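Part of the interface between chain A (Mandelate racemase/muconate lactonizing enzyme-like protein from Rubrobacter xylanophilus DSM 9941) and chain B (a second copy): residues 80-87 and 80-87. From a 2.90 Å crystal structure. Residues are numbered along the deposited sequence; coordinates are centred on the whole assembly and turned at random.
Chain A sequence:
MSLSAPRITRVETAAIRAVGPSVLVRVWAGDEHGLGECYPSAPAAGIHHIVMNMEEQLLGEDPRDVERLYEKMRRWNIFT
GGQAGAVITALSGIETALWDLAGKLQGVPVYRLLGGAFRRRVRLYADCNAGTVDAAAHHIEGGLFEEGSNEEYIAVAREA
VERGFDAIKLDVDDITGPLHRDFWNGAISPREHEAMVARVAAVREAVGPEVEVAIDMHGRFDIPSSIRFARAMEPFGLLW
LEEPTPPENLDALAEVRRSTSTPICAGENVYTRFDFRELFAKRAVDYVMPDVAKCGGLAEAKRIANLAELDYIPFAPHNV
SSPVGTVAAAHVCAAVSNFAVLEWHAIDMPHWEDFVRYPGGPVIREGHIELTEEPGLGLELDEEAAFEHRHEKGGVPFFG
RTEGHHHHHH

Chain A, residues 80-87: TGGQAGAV
Chain B, residues 80-87: TGGQAGAV

Two copies of one protein meet here through the same segment, residues 80-87 of each chain. Both segments run as loop or turn and enter a helix at residue 86, which continues beyond the stretch. The two stretches run roughly antiparallel. Gly A85 and Gly B85 occupy the N-cap positions.

The early backbone is similar in the two copies. Thr A80 has phi/psi of -136/39 and Thr B80 -128/45. Gly A81 (80/40) and Gly B81 (72/25) both have positive phi, which by itself favours glycine. Gly A82 lies at -85/-3 and Gly B82 at -79/-9. Gln A83 follows at -98/-31 and Gln B83 at -63/-33.

The chains then diverge. Ala A84 is at -41/-146 and Gly A85 at -127/-69. Ala B84 is nearly fully extended at 178/173, and Gly B85 is at 89/-138. The backbones therefore differ at residues 84 and 85. The helical residues agree again: Ala A86 is at -50/-57 and Val A87 at -50/-31, against -44/-65 for Ala B86 and -46/-36 for Val B87.

The register pairs the CA of Ala A84 with the CA of Gly B85 at 3.7 Å. The CA of Gly A85 lies 4.5 Å from the CA of Gly B81. The reciprocal pair, Gly A81 CA and Gly B85 CA, is 4.3 Å apart. Backbone packs on backbone here. The lack of a CB leaves room, most plainly at Gly A85 and Gly B81. A CB on Gly A81 would point toward chain B and sit 3.3 Å from Ala B86 N. One on Gly B81 would lie 3.3 Å from Ala A86 N, a tight fit. One on Gly A85 would be tight too, 3.0 Å from Gly B81 CA. At 89/-138 a CB on Gly B85 would be jammed against Ala B84 O, which by itself calls for glycine.

The closest polar approach is Gly A85 N to Ala B84 O, at 3.1 Å.

Ala A84 points its CB toward chain B. This CB is 3.1 Å from Ala B84 O and 3.8 Å from Ala B86 N. Its 2.8 Å separation from Gly B85 CA is too close in the model, and nothing should rest on it. Ala B84 points sideways.

The two Ala86 methyls form the apolar contact between side chains, with Ala A86 CB 4.2 Å from Ala B86 CB. The CA-to-CB bond is sideways for Ala A86 and toward the other stretch for Ala B86. Each of these residues has 43 Å² covered by the opposite stretch.

The longer side chains contribute little. Val A87 and Val B87 are both t and point sideways. Thr A80 and Thr B80 are both p, point away, and use OG1 in hydrogen bonds elsewhere in the structure. Gln A83 has chi1 27°, chi2 -82° and chi3 -34°; Gln B83 has 1°, -60° and -41°. Both point sideways.

The two stretches together bury 278 Å².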

# COMPACT_ATOMS: atom_id res chain seq x y z
N THR A 80 -2.37 8.10 5.17
CA THR A 80 -3.04 7.99 3.88
C THR A 80 -2.36 6.98 2.97
O THR A 80 -2.24 7.21 1.76
CB THR A 80 -3.08 9.32 3.12
OG1 THR A 80 -1.75 9.68 2.72
CG2 THR A 80 -3.64 10.41 4.00
N GLY A 81 -1.90 5.87 3.55
CA GLY A 81 -1.26 4.82 2.76
C GLY A 81 0.19 5.02 2.36
O GLY A 81 0.58 4.68 1.24
N GLY A 82 0.99 5.57 3.27
CA GLY A 82 2.40 5.79 2.98
C GLY A 82 3.27 4.57 3.25
O GLY A 82 4.48 4.58 3.01
N GLN A 83 2.65 3.51 3.76
CA GLN A 83 3.35 2.27 4.05
C GLN A 83 3.08 1.37 2.86
O GLN A 83 3.90 0.54 2.45
CB GLN A 83 2.79 1.64 5.34
CG GLN A 83 1.32 1.99 5.67
CD GLN A 83 1.15 3.34 6.37
OE1 GLN A 83 2.01 3.75 7.15
NE2 GLN A 83 0.03 4.02 6.11
N ALA A 84 1.89 1.62 2.30
CA ALA A 84 1.27 0.96 1.15
C ALA A 84 2.09 0.62 -0.06
O ALA A 84 3.27 0.28 0.02
CB ALA A 84 0.11 1.79 0.70
N GLY A 85 1.42 0.72 -1.21
CA GLY A 85 2.02 0.42 -2.49
C GLY A 85 1.87 1.54 -3.48
O GLY A 85 2.85 2.17 -3.84
N ALA A 86 0.65 1.80 -3.94
CA ALA A 86 0.43 2.86 -4.92
C ALA A 86 1.07 4.16 -4.48
O ALA A 86 1.89 4.74 -5.20
CB ALA A 86 -1.05 3.07 -5.13
N VAL A 87 0.71 4.63 -3.29
CA VAL A 87 1.27 5.87 -2.76
C VAL A 87 2.79 5.88 -2.82
O VAL A 87 3.40 6.93 -2.97
CB VAL A 87 0.85 6.09 -1.29
CG1 VAL A 87 1.77 7.11 -0.61
CG2 VAL A 87 -0.58 6.58 -1.25
N THR B 80 -0.09 -5.00 -8.67
CA THR B 80 -0.51 -3.61 -8.83
C THR B 80 -0.79 -2.89 -7.51
O THR B 80 -1.78 -2.18 -7.37
CB THR B 80 -1.75 -3.46 -9.77
OG1 THR B 80 -2.86 -4.22 -9.28
CG2 THR B 80 -1.39 -3.93 -11.17
N GLY B 81 0.12 -3.08 -6.56
CA GLY B 81 0.00 -2.44 -5.26
C GLY B 81 -1.09 -2.99 -4.37
O GLY B 81 -1.58 -2.29 -3.49
N GLY B 82 -1.46 -4.25 -4.58
CA GLY B 82 -2.49 -4.84 -3.76
C GLY B 82 -2.08 -5.33 -2.38
O GLY B 82 -2.93 -5.67 -1.57
N GLN B 83 -0.78 -5.35 -2.07
CA GLN B 83 -0.32 -5.84 -0.77
C GLN B 83 -0.84 -4.98 0.35
O GLN B 83 -1.09 -5.48 1.45
CB GLN B 83 1.20 -5.90 -0.69
CG GLN B 83 1.94 -5.44 -1.93
CD GLN B 83 1.61 -6.27 -3.15
OE1 GLN B 83 1.50 -7.48 -3.07
NE2 GLN B 83 1.46 -5.61 -4.30
N ALA B 84 -1.00 -3.68 0.10
CA ALA B 84 -1.57 -2.77 1.11
C ALA B 84 -1.64 -1.30 0.70
O ALA B 84 -1.14 -0.86 -0.34
CB ALA B 84 -0.84 -2.89 2.44
N GLY B 85 -2.30 -0.52 1.57
CA GLY B 85 -2.46 0.90 1.34
C GLY B 85 -3.69 1.31 0.55
O GLY B 85 -4.77 0.75 0.74
N ALA B 86 -3.50 2.26 -0.36
CA ALA B 86 -4.59 2.78 -1.17
C ALA B 86 -5.53 1.73 -1.74
O ALA B 86 -6.71 1.68 -1.38
CB ALA B 86 -4.02 3.66 -2.28
N VAL B 87 -5.01 0.88 -2.63
CA VAL B 87 -5.79 -0.17 -3.28
C VAL B 87 -6.66 -0.95 -2.30
O VAL B 87 -7.77 -1.34 -2.60
CB VAL B 87 -4.85 -1.15 -3.99
CG1 VAL B 87 -5.64 -2.27 -4.66
CG2 VAL B 87 -4.03 -0.39 -5.00